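Hypothetical protein (Fusobacterium nucleatum subsp. nucleatum, PDB 2GSL) may be a ribonuclease of the MrnC family involved in RNA processing, built on an all-helical ribonuclease III domain that binds magnesium. Local coordinates at residues Ala54-Leu68 / Cys91-Ile105. Sequence-based numbering, arbitrary orientation.
Sequences AKYQSLIYKKIINDL and CTVMEYKEATALEAI. With MG (magnesium ion), chain G.
In this all-helical ribonuclease III domain, helix 54-64 and the first part of helix 93-111 pack beside the magnesium site, with Gln57 touching the metal ligand Glu103. Their axes come within 7.6 Å at a crossing angle of 68°, and the closest CA atoms are those of the small residues Ser58 and Ala99. Packing is mutual knobs-into-holes. The Tyr61 side chain enters a hole formed by Glu98, Ala101, Leu102 and Ile105, its CG anti to the backbone N (chi1 175°), which carries the ring toward helix 93-111. Glu98 CA lies over one ring face, and Glu98 CG is 3.6 Å from Tyr61 CD1, while Ala101 CB meets Tyr61 CE2. In return Leu102 fits among Gln57, Ile60, Tyr61 and Ile64, its CD2 branch contacting Ile60 CG2 and its CD1 branch turned to Gln57. Farther along, Leu68 CD2 and Ile105 CD1 meet tip to tip, and at the other end Ala54 CB lies against Cys91 SG and Ala99 CB.

Polar pairs flank the apolar contacts. Ser58 OG donates to Glu98 OE2 at 2.8 Å, nearly along the carboxylate C-O axis, while Glu98 OE1 is salt-bridged to Lys80; together they fix this buried carboxylate at both oxygens. Lys55 NZ and Glu95 OE2 form a longer salt bridge at 3.6 Å. On the metal side, Glu103 OE1 and Asp23, the probable active-site residue, bind magnesium, and three waters complete the observed ligands. The Gln57 amide stands almost perpendicular to the Glu103 carboxylate; as modelled, Gln57 NE2 gives a weak hydrogen bond of 3.3 Å to the metal-bound Glu103 OE1.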
ATOM      1  N   ALA A  54       9.939  10.657   4.564  1.00 26.67           N
ATOM      2  CA  ALA A  54       9.716  12.004   4.034  1.00 26.23           C
ATOM      3  C   ALA A  54      10.944  12.620   3.364  1.00 25.71           C
ATOM      4  O   ALA A  54      10.825  13.224   2.290  1.00 24.61           O
ATOM      5  CB  ALA A  54       9.198  12.932   5.130  1.00 22.02           C
ATOM      6  N   LYS A  55      12.119  12.465   3.970  1.00 25.23           N
ATOM      7  CA  LYS A  55      13.326  13.038   3.369  1.00 26.52           C
ATOM      8  C   LYS A  55      13.541  12.552   1.940  1.00 25.31           C
ATOM      9  O   LYS A  55      13.859  13.351   1.050  1.00 25.02           O
ATOM     10  CB  LYS A  55      14.570  12.724   4.209  1.00 28.21           C
ATOM     11  CG  LYS A  55      14.612  13.459   5.541  1.00 30.52           C
ATOM     12  CD  LYS A  55      15.817  13.038   6.361  1.00 32.99           C
ATOM     13  CE  LYS A  55      17.116  13.656   5.824  1.00 34.65           C
ATOM     14  NZ  LYS A  55      17.138  15.155   5.990  1.00 34.61           N
ATOM     15  N   TYR A  56      13.364  11.252   1.711  1.00 23.71           N
ATOM     16  CA  TYR A  56      13.558  10.712   0.370  1.00 22.63           C
ATOM     17  C   TYR A  56      12.456  11.158  -0.600  1.00 21.72           C
ATOM     18  O   TYR A  56      12.745  11.725  -1.654  1.00 19.76           O
ATOM     19  CB  TYR A  56      13.658   9.181   0.405  1.00 23.65           C
ATOM     20  CG  TYR A  56      14.162   8.589  -0.898  1.00 24.44           C
ATOM     21  CD1 TYR A  56      13.274   8.253  -1.916  1.00 23.56           C
ATOM     22  CD2 TYR A  56      15.532   8.443  -1.140  1.00 23.15           C
ATOM     23  CE1 TYR A  56      13.726   7.798  -3.141  1.00 24.16           C
ATOM     24  CE2 TYR A  56      15.998   7.987  -2.369  1.00 25.10           C
ATOM     25  CZ  TYR A  56      15.084   7.671  -3.369  1.00 26.53           C
ATOM     26  OH  TYR A  56      15.524   7.264  -4.613  1.00 28.80           O
ATOM     27  N   GLN A  57      11.195  10.926  -0.260  1.00 22.22           N
ATOM     28  CA  GLN A  57      10.139  11.348  -1.173  1.00 23.27           C
ATOM     29  C   GLN A  57      10.366  12.809  -1.575  1.00 26.45           C
ATOM     30  O   GLN A  57      10.084  13.198  -2.713  1.00 29.60           O
ATOM     31  CB  GLN A  57       8.774  11.194  -0.523  1.00 19.62           C
ATOM     32  CG  GLN A  57       8.699  10.027   0.402  1.00 18.12           C
ATOM     33  CD  GLN A  57       7.289   9.552   0.608  1.00 22.59           C
ATOM     34  OE1 GLN A  57       6.652   9.075  -0.331  1.00 24.75           O
ATOM     35  NE2 GLN A  57       6.783   9.675   1.836  1.00 22.16           N
ATOM     36  N   SER A  58      10.893  13.609  -0.645  1.00 28.15           N
ATOM     37  CA  SER A  58      11.169  15.026  -0.893  1.00 27.96           C
ATOM     38  C   SER A  58      12.201  15.220  -2.006  1.00 29.20           C
ATOM     39  O   SER A  58      12.094  16.148  -2.813  1.00 29.16           O
ATOM     40  CB  SER A  58      11.664  15.713   0.391  1.00 27.68           C
ATOM     41  OG  SER A  58      12.016  17.073   0.144  1.00 27.14           O
ATOM     42  N   LEU A  59      13.210  14.358  -2.042  1.00 29.84           N
ATOM     43  CA  LEU A  59      14.212  14.467  -3.088  1.00 31.75           C
ATOM     44  C   LEU A  59      13.522  14.122  -4.385  1.00 32.71           C
ATOM     45  O   LEU A  59      13.762  14.758  -5.411  1.00 33.35           O
ATOM     46  CB  LEU A  59      15.360  13.489  -2.858  1.00 35.37           C
ATOM     47  CG  LEU A  59      16.356  13.849  -1.752  1.00 38.53           C
ATOM     48  CD1 LEU A  59      17.465  12.800  -1.700  1.00 37.14           C
ATOM     49  CD2 LEU A  59      16.944  15.237  -2.030  1.00 39.98           C
ATOM     50  N   ILE A  60      12.657  13.114  -4.335  1.00 31.35           N
ATOM     51  CA  ILE A  60      11.936  12.709  -5.524  1.00 32.23           C
ATOM     52  C   ILE A  60      11.136  13.884  -6.055  1.00 32.20           C
ATOM     53  O   ILE A  60      11.332  14.320  -7.189  1.00 32.46           O
ATOM     54  CB  ILE A  60      10.964  11.546  -5.239  1.00 33.66           C
ATOM     55  CG1 ILE A  60      11.750  10.293  -4.860  1.00 33.47           C
ATOM     56  CG2 ILE A  60      10.105  11.267  -6.474  1.00 32.20           C
ATOM     57  CD1 ILE A  60      12.662   9.790  -5.960  1.00 34.67           C
ATOM     58  N   TYR A  61      10.241  14.409  -5.225  1.00 32.64           N
ATOM     59  CA  TYR A  61       9.412  15.534  -5.640  1.00 32.54           C
ATOM     60  C   TYR A  61      10.253  16.633  -6.292  1.00 32.32           C
ATOM     61  O   TYR A  61      10.002  17.013  -7.427  1.00 30.48           O
ATOM     62  CB  TYR A  61       8.624  16.072  -4.434  1.00 30.70           C
ATOM     63  CG  TYR A  61       7.824  17.324  -4.709  1.00 28.71           C
ATOM     64  CD1 TYR A  61       8.412  18.576  -4.610  1.00 28.48           C
ATOM     65  CD2 TYR A  61       6.486  17.255  -5.092  1.00 29.46           C
ATOM     66  CE1 TYR A  61       7.698  19.730  -4.885  1.00 29.25           C
ATOM     67  CE2 TYR A  61       5.753  18.405  -5.376  1.00 28.85           C
ATOM     68  CZ  TYR A  61       6.369  19.643  -5.274  1.00 29.48           C
ATOM     69  OH  TYR A  61       5.681  20.799  -5.583  1.00 30.08           O
ATOM     70  N   LYS A  62      11.273  17.115  -5.598  1.00 34.09           N
ATOM     71  CA  LYS A  62      12.102  18.170  -6.156  1.00 36.84           C
ATOM     72  C   LYS A  62      12.820  17.804  -7.452  1.00 38.59           C
ATOM     73  O   LYS A  62      13.195  18.692  -8.219  1.00 40.51           O
ATOM     74  CB  LYS A  62      13.088  18.657  -5.100  1.00 35.99           C
ATOM     75  CG  LYS A  62      12.365  19.242  -3.904  1.00 35.97           C
ATOM     76  CD  LYS A  62      13.262  19.452  -2.698  1.00 37.51           C
ATOM     77  CE  LYS A  62      14.240  20.578  -2.894  1.00 35.20           C
ATOM     78  NZ  LYS A  62      14.935  20.874  -1.615  1.00 36.08           N
ATOM     79  N   LYS A  63      12.989  16.510  -7.715  1.00 40.02           N
ATOM     80  CA  LYS A  63      13.656  16.080  -8.941  1.00 41.20           C
ATOM     81  C   LYS A  63      12.699  15.868 -10.109  1.00 40.27           C
ATOM     82  O   LYS A  63      13.139  15.767 -11.253  1.00 41.25           O
ATOM     83  CB  LYS A  63      14.453  14.789  -8.704  1.00 45.23           C
ATOM     84  CG  LYS A  63      15.636  14.950  -7.738  1.00 50.45           C
ATOM     85  CD  LYS A  63      16.325  13.616  -7.463  1.00 51.43           C
ATOM     86  CE  LYS A  63      17.090  13.099  -8.683  1.00 54.41           C
ATOM     87  NZ  LYS A  63      18.346  13.876  -8.970  1.00 55.27           N
ATOM     88  N   ILE A  64      11.396  15.808  -9.836  1.00 38.57           N
ATOM     89  CA  ILE A  64      10.432  15.603 -10.914  1.00 36.67           C
ATOM     90  C   ILE A  64       9.470  16.763 -11.135  1.00 36.92           C
ATOM     91  O   ILE A  64       9.190  17.122 -12.272  1.00 38.08           O
ATOM     92  CB  ILE A  64       9.595  14.317 -10.699  1.00 34.02           C
ATOM     93  CG1 ILE A  64       8.744  14.441  -9.442  1.00 33.63           C
ATOM     94  CG2 ILE A  64      10.499  13.119 -10.590  1.00 27.82           C
ATOM     95  CD1 ILE A  64       7.865  13.227  -9.211  1.00 35.58           C
ATOM     96  N   ILE A  65       8.980  17.341 -10.042  1.00 38.05           N
ATOM     97  CA  ILE A  65       8.028  18.460 -10.052  1.00 39.00           C
ATOM     98  C   ILE A  65       8.028  19.387 -11.287  1.00 41.15           C
ATOM     99  O   ILE A  65       6.962  19.716 -11.823  1.00 41.17           O
ATOM    100  CB  ILE A  65       8.221  19.328  -8.781  1.00 36.83           C
ATOM    101  CG1 ILE A  65       7.177  20.442  -8.720  1.00 34.59           C
ATOM    102  CG2 ILE A  65       9.621  19.928  -8.772  1.00 37.69           C
ATOM    103  CD1 ILE A  65       5.757  19.959  -8.725  1.00 33.93           C
ATOM    104  N   ASN A  66       9.212  19.804 -11.733  1.00 41.72           N
ATOM    105  CA  ASN A  66       9.330  20.694 -12.884  1.00 42.23           C
ATOM    106  C   ASN A  66       9.057  20.019 -14.227  1.00 42.06           C
ATOM    107  O   ASN A  66       8.916  20.695 -15.242  1.00 42.15           O
ATOM    108  CB  ASN A  66      10.723  21.323 -12.921  1.00 43.46           C
ATOM    109  CG  ASN A  66      11.130  21.912 -11.589  1.00 44.49           C
ATOM    110  OD1 ASN A  66      10.633  22.962 -11.179  1.00 42.74           O
ATOM    111  ND2 ASN A  66      12.030  21.219 -10.892  1.00 47.38           N
ATOM    112  N   ASP A  67       8.985  18.695 -14.250  1.00 41.72           N
ATOM    113  CA  ASP A  67       8.717  18.020 -15.509  1.00 42.31           C
ATOM    114  C   ASP A  67       7.340  17.350 -15.590  1.00 43.16           C
ATOM    115  O   ASP A  67       7.007  16.758 -16.613  1.00 44.25           O
ATOM    116  CB  ASP A  67       9.821  16.994 -15.817  1.00 41.46           C
ATOM    117  CG  ASP A  67      11.220  17.618 -15.894  1.00 41.01           C
ATOM    118  OD1 ASP A  67      11.350  18.784 -16.325  1.00 38.24           O
ATOM    119  OD2 ASP A  67      12.198  16.924 -15.534  1.00 40.22           O
ATOM    120  N   LEU A  68       6.538  17.446 -14.529  1.00 44.88           N
ATOM    121  CA  LEU A  68       5.199  16.837 -14.512  1.00 46.09           C
ATOM    122  C   LEU A  68       4.143  17.684 -15.239  1.00 47.39           C
ATOM    123  O   LEU A  68       4.201  18.914 -15.221  1.00 47.60           O
ATOM    124  CB  LEU A  68       4.744  16.591 -13.065  1.00 45.58           C
ATOM    125  CG  LEU A  68       5.210  15.314 -12.345  1.00 45.27           C
ATOM    126  CD1 LEU A  68       6.710  15.286 -12.241  1.00 45.85           C
ATOM    127  CD2 LEU A  68       4.590  15.247 -10.955  1.00 44.61           C
ATOM    128  N   CYS A  91      12.536  15.014   9.593  1.00 55.07           N
ATOM    129  CA  CYS A  91      12.772  15.974   8.526  1.00 51.71           C
ATOM    130  C   CYS A  91      12.314  17.377   8.898  1.00 51.04           C
ATOM    131  O   CYS A  91      12.023  17.652  10.059  1.00 50.79           O
ATOM    132  CB  CYS A  91      12.072  15.505   7.243  1.00 50.43           C
ATOM    133  SG  CYS A  91      10.289  15.199   7.403  1.00 45.63           S
ATOM    134  N   THR A  92      12.264  18.265   7.907  1.00 50.70           N
ATOM    135  CA  THR A  92      11.837  19.644   8.124  1.00 51.14           C
ATOM    136  C   THR A  92      10.426  19.865   7.597  1.00 51.55           C
ATOM    137  O   THR A  92       9.874  19.022   6.887  1.00 51.27           O
ATOM    138  CB  THR A  92      12.754  20.653   7.404  1.00 51.29           C
ATOM    139  OG1 THR A  92      12.622  20.483   5.987  1.00 50.86           O
ATOM    140  CG2 THR A  92      14.207  20.449   7.805  1.00 51.43           C
ATOM    141  N   VAL A  93       9.850  21.011   7.939  1.00 51.75           N
ATOM    142  CA  VAL A  93       8.509  21.339   7.484  1.00 52.35           C
ATOM    143  C   VAL A  93       8.430  21.237   5.960  1.00 53.20           C
ATOM    144  O   VAL A  93       7.566  20.546   5.422  1.00 52.95           O
ATOM    145  CB  VAL A  93       8.104  22.763   7.929  1.00 51.18           C
ATOM    146  CG1 VAL A  93       6.688  23.083   7.450  1.00 49.68           C
ATOM    147  CG2 VAL A  93       8.184  22.865   9.445  1.00 50.56           C
HETATM  148  N   MSE A  94       9.346  21.916   5.273  1.00 54.45           N
HETATM  149  CA  MSE A  94       9.384  21.907   3.813  1.00 54.93           C
HETATM  150  C   MSE A  94       9.445  20.486   3.220  1.00 51.40           C
HETATM  151  O   MSE A  94       8.725  20.172   2.274  1.00 49.20           O
HETATM  152  CB  MSE A  94      10.591  22.713   3.322  1.00 61.96           C
HETATM  153  CG  MSE A  94      10.641  22.899   1.817  1.00 71.33           C
HETATM  154 SE   MSE A  94       9.302  24.155   1.206  1.00 87.75          SE
HETATM  155  CE  MSE A  94      10.403  25.129  -0.079  1.00 81.65           C
ATOM    156  N   GLU A  95      10.307  19.642   3.781  1.00 46.85           N
ATOM    157  CA  GLU A  95      10.473  18.275   3.306  1.00 42.80           C
ATOM    158  C   GLU A  95       9.223  17.434   3.522  1.00 40.16           C
ATOM    159  O   GLU A  95       8.820  16.650   2.655  1.00 37.98           O
ATOM    160  CB  GLU A  95      11.669  17.620   4.001  1.00 42.26           C
ATOM    161  CG  GLU A  95      12.974  18.337   3.722  1.00 42.83           C
ATOM    162  CD  GLU A  95      14.182  17.682   4.364  1.00 43.83           C
ATOM    163  OE1 GLU A  95      15.306  18.148   4.079  1.00 44.73           O
ATOM    164  OE2 GLU A  95      14.019  16.713   5.145  1.00 43.05           O
ATOM    165  N   TYR A  96       8.605  17.609   4.681  1.00 37.03           N
ATOM    166  CA  TYR A  96       7.402  16.867   5.011  1.00 34.55           C
ATOM    167  C   TYR A  96       6.302  17.248   4.015  1.00 34.49           C
ATOM    168  O   TYR A  96       5.611  16.385   3.474  1.00 33.27           O
ATOM    169  CB  TYR A  96       6.978  17.194   6.443  1.00 32.43           C
ATOM    170  CG  TYR A  96       5.901  16.290   6.970  1.00 31.82           C
ATOM    171  CD1 TYR A  96       4.549  16.577   6.760  1.00 31.84           C
ATOM    172  CD2 TYR A  96       6.231  15.109   7.623  1.00 30.70           C
ATOM    173  CE1 TYR A  96       3.555  15.695   7.189  1.00 31.23           C
ATOM    174  CE2 TYR A  96       5.253  14.227   8.048  1.00 31.54           C
ATOM    175  CZ  TYR A  96       3.921  14.518   7.828  1.00 32.05           C
ATOM    176  OH  TYR A  96       2.975  13.599   8.221  1.00 32.72           O
ATOM    177  N   LYS A  97       6.160  18.546   3.766  1.00 33.15           N
ATOM    178  CA  LYS A  97       5.161  19.028   2.833  1.00 33.14           C
ATOM    179  C   LYS A  97       5.402  18.423   1.446  1.00 33.09           C
ATOM    180  O   LYS A  97       4.498  17.830   0.856  1.00 34.03           O
ATOM    181  CB  LYS A  97       5.186  20.562   2.779  1.00 33.51           C
ATOM    182  CG  LYS A  97       4.702  21.222   4.082  1.00 35.90           C
ATOM    183  CD  LYS A  97       5.392  22.564   4.362  1.00 38.29           C
ATOM    184  CE  LYS A  97       4.982  23.691   3.392  1.00 40.27           C
ATOM    185  NZ  LYS A  97       3.691  24.391   3.728  1.00 40.15           N
ATOM    186  N   GLU A  98       6.618  18.553   0.933  1.00 32.10           N
ATOM    187  CA  GLU A  98       6.933  18.003  -0.377  1.00 32.10           C
ATOM    188  C   GLU A  98       6.734  16.493  -0.393  1.00 31.83           C
ATOM    189  O   GLU A  98       6.500  15.901  -1.442  1.00 31.62           O
ATOM    190  CB  GLU A  98       8.366  18.350  -0.762  1.00 33.20           C
ATOM    191  CG  GLU A  98       8.531  19.788  -1.223  1.00 36.46           C
ATOM    192  CD  GLU A  98       9.979  20.236  -1.216  1.00 40.96           C
ATOM    193  OE1 GLU A  98      10.260  21.368  -1.693  1.00 42.19           O
ATOM    194  OE2 GLU A  98      10.837  19.458  -0.724  1.00 42.56           O
ATOM    195  N   ALA A  99       6.808  15.876   0.781  1.00 30.61           N
ATOM    196  CA  ALA A  99       6.612  14.441   0.885  1.00 29.40           C
ATOM    197  C   ALA A  99       5.136  14.118   0.670  1.00 28.85           C
ATOM    198  O   ALA A  99       4.773  13.086   0.091  1.00 28.85           O
ATOM    199  CB  ALA A  99       7.064  13.950   2.257  1.00 29.06           C
ATOM    200  N   THR A 100       4.288  15.012   1.160  1.00 29.05           N
ATOM    201  CA  THR A 100       2.842  14.878   1.031  1.00 27.03           C
ATOM    202  C   THR A 100       2.425  15.246  -0.385  1.00 25.47           C
ATOM    203  O   THR A 100       1.551  14.622  -0.974  1.00 24.15           O
ATOM    204  CB  THR A 100       2.144  15.817   1.989  1.00 26.88           C
ATOM    205  OG1 THR A 100       2.597  15.541   3.319  1.00 29.43           O
ATOM    206  CG2 THR A 100       0.632  15.630   1.905  1.00 27.98           C
ATOM    207  N   ALA A 101       3.059  16.277  -0.921  1.00 24.22           N
ATOM    208  CA  ALA A 101       2.754  16.717  -2.261  1.00 24.57           C
ATOM    209  C   ALA A 101       3.078  15.572  -3.215  1.00 24.47           C
ATOM    210  O   ALA A 101       2.341  15.314  -4.172  1.00 23.56           O
ATOM    211  CB  ALA A 101       3.571  17.959  -2.609  1.00 23.78           C
ATOM    212  N   LEU A 102       4.188  14.888  -2.946  1.00 22.83           N
ATOM    213  CA  LEU A 102       4.601  13.763  -3.774  1.00 21.62           C
ATOM    214  C   LEU A 102       3.570  12.637  -3.654  1.00 21.34           C
ATOM    215  O   LEU A 102       3.132  12.089  -4.664  1.00 23.13           O
ATOM    216  CB  LEU A 102       6.002  13.278  -3.356  1.00 19.89           C
ATOM    217  CG  LEU A 102       6.784  12.145  -4.058  1.00 17.11           C
ATOM    218  CD1 LEU A 102       6.295  10.800  -3.562  1.00 17.89           C
ATOM    219  CD2 LEU A 102       6.680  12.262  -5.550  1.00 12.55           C
ATOM    220  N   GLU A 103       3.155  12.302  -2.436  1.00 19.56           N
ATOM    221  CA  GLU A 103       2.167  11.234  -2.271  1.00 20.35           C
ATOM    222  C   GLU A 103       0.799  11.662  -2.802  1.00 21.42           C
ATOM    223  O   GLU A 103      -0.063  10.827  -3.071  1.00 23.43           O
ATOM    224  CB  GLU A 103       2.027  10.824  -0.797  1.00 17.37           C
ATOM    225  CG  GLU A 103       3.312  10.383  -0.145  1.00 15.96           C
ATOM    226  CD  GLU A 103       3.104   9.747   1.209  1.00 20.38           C
ATOM    227  OE1 GLU A 103       3.646   8.633   1.412  1.00 22.04           O
ATOM    228  OE2 GLU A 103       2.415  10.341   2.080  1.00 18.76           O
ATOM    229  N   ALA A 104       0.604  12.966  -2.946  1.00 20.92           N
ATOM    230  CA  ALA A 104      -0.655  13.484  -3.437  1.00 20.79           C
ATOM    231  C   ALA A 104      -0.689  13.271  -4.939  1.00 20.37           C
ATOM    232  O   ALA A 104      -1.693  12.830  -5.493  1.00 19.03           O
ATOM    233  CB  ALA A 104      -0.778  14.962  -3.106  1.00 21.91           C
ATOM    234  N   ILE A 105       0.418  13.588  -5.597  1.00 22.21           N
ATOM    235  CA  ILE A 105       0.518  13.405  -7.036  1.00 23.15           C
ATOM    236  C   ILE A 105       0.405  11.914  -7.375  1.00 24.74           C
ATOM    237  O   ILE A 105      -0.362  11.538  -8.252  1.00 26.34           O
ATOM    238  CB  ILE A 105       1.843  13.945  -7.572  1.00 21.56           C
ATOM    239  CG1 ILE A 105       1.873  15.461  -7.403  1.00 22.04           C
ATOM    240  CG2 ILE A 105       2.011  13.548  -9.027  1.00 20.91           C
ATOM    241  CD1 ILE A 105       3.218  16.076  -7.691  1.00 23.68           C
TER
HETATM  242 MG    MG G 201       4.334   8.596   3.655  1.00 19.00          MG
HETATM  243  O   HOH W   1       2.413   9.335   4.653  1.00 19.81           O
HETATM  244  O   HOH W   2       5.768   6.880   2.908  1.00 32.34           O
HETATM  245  O   HOH W   3       4.575   7.651   5.792  1.00 23.11           O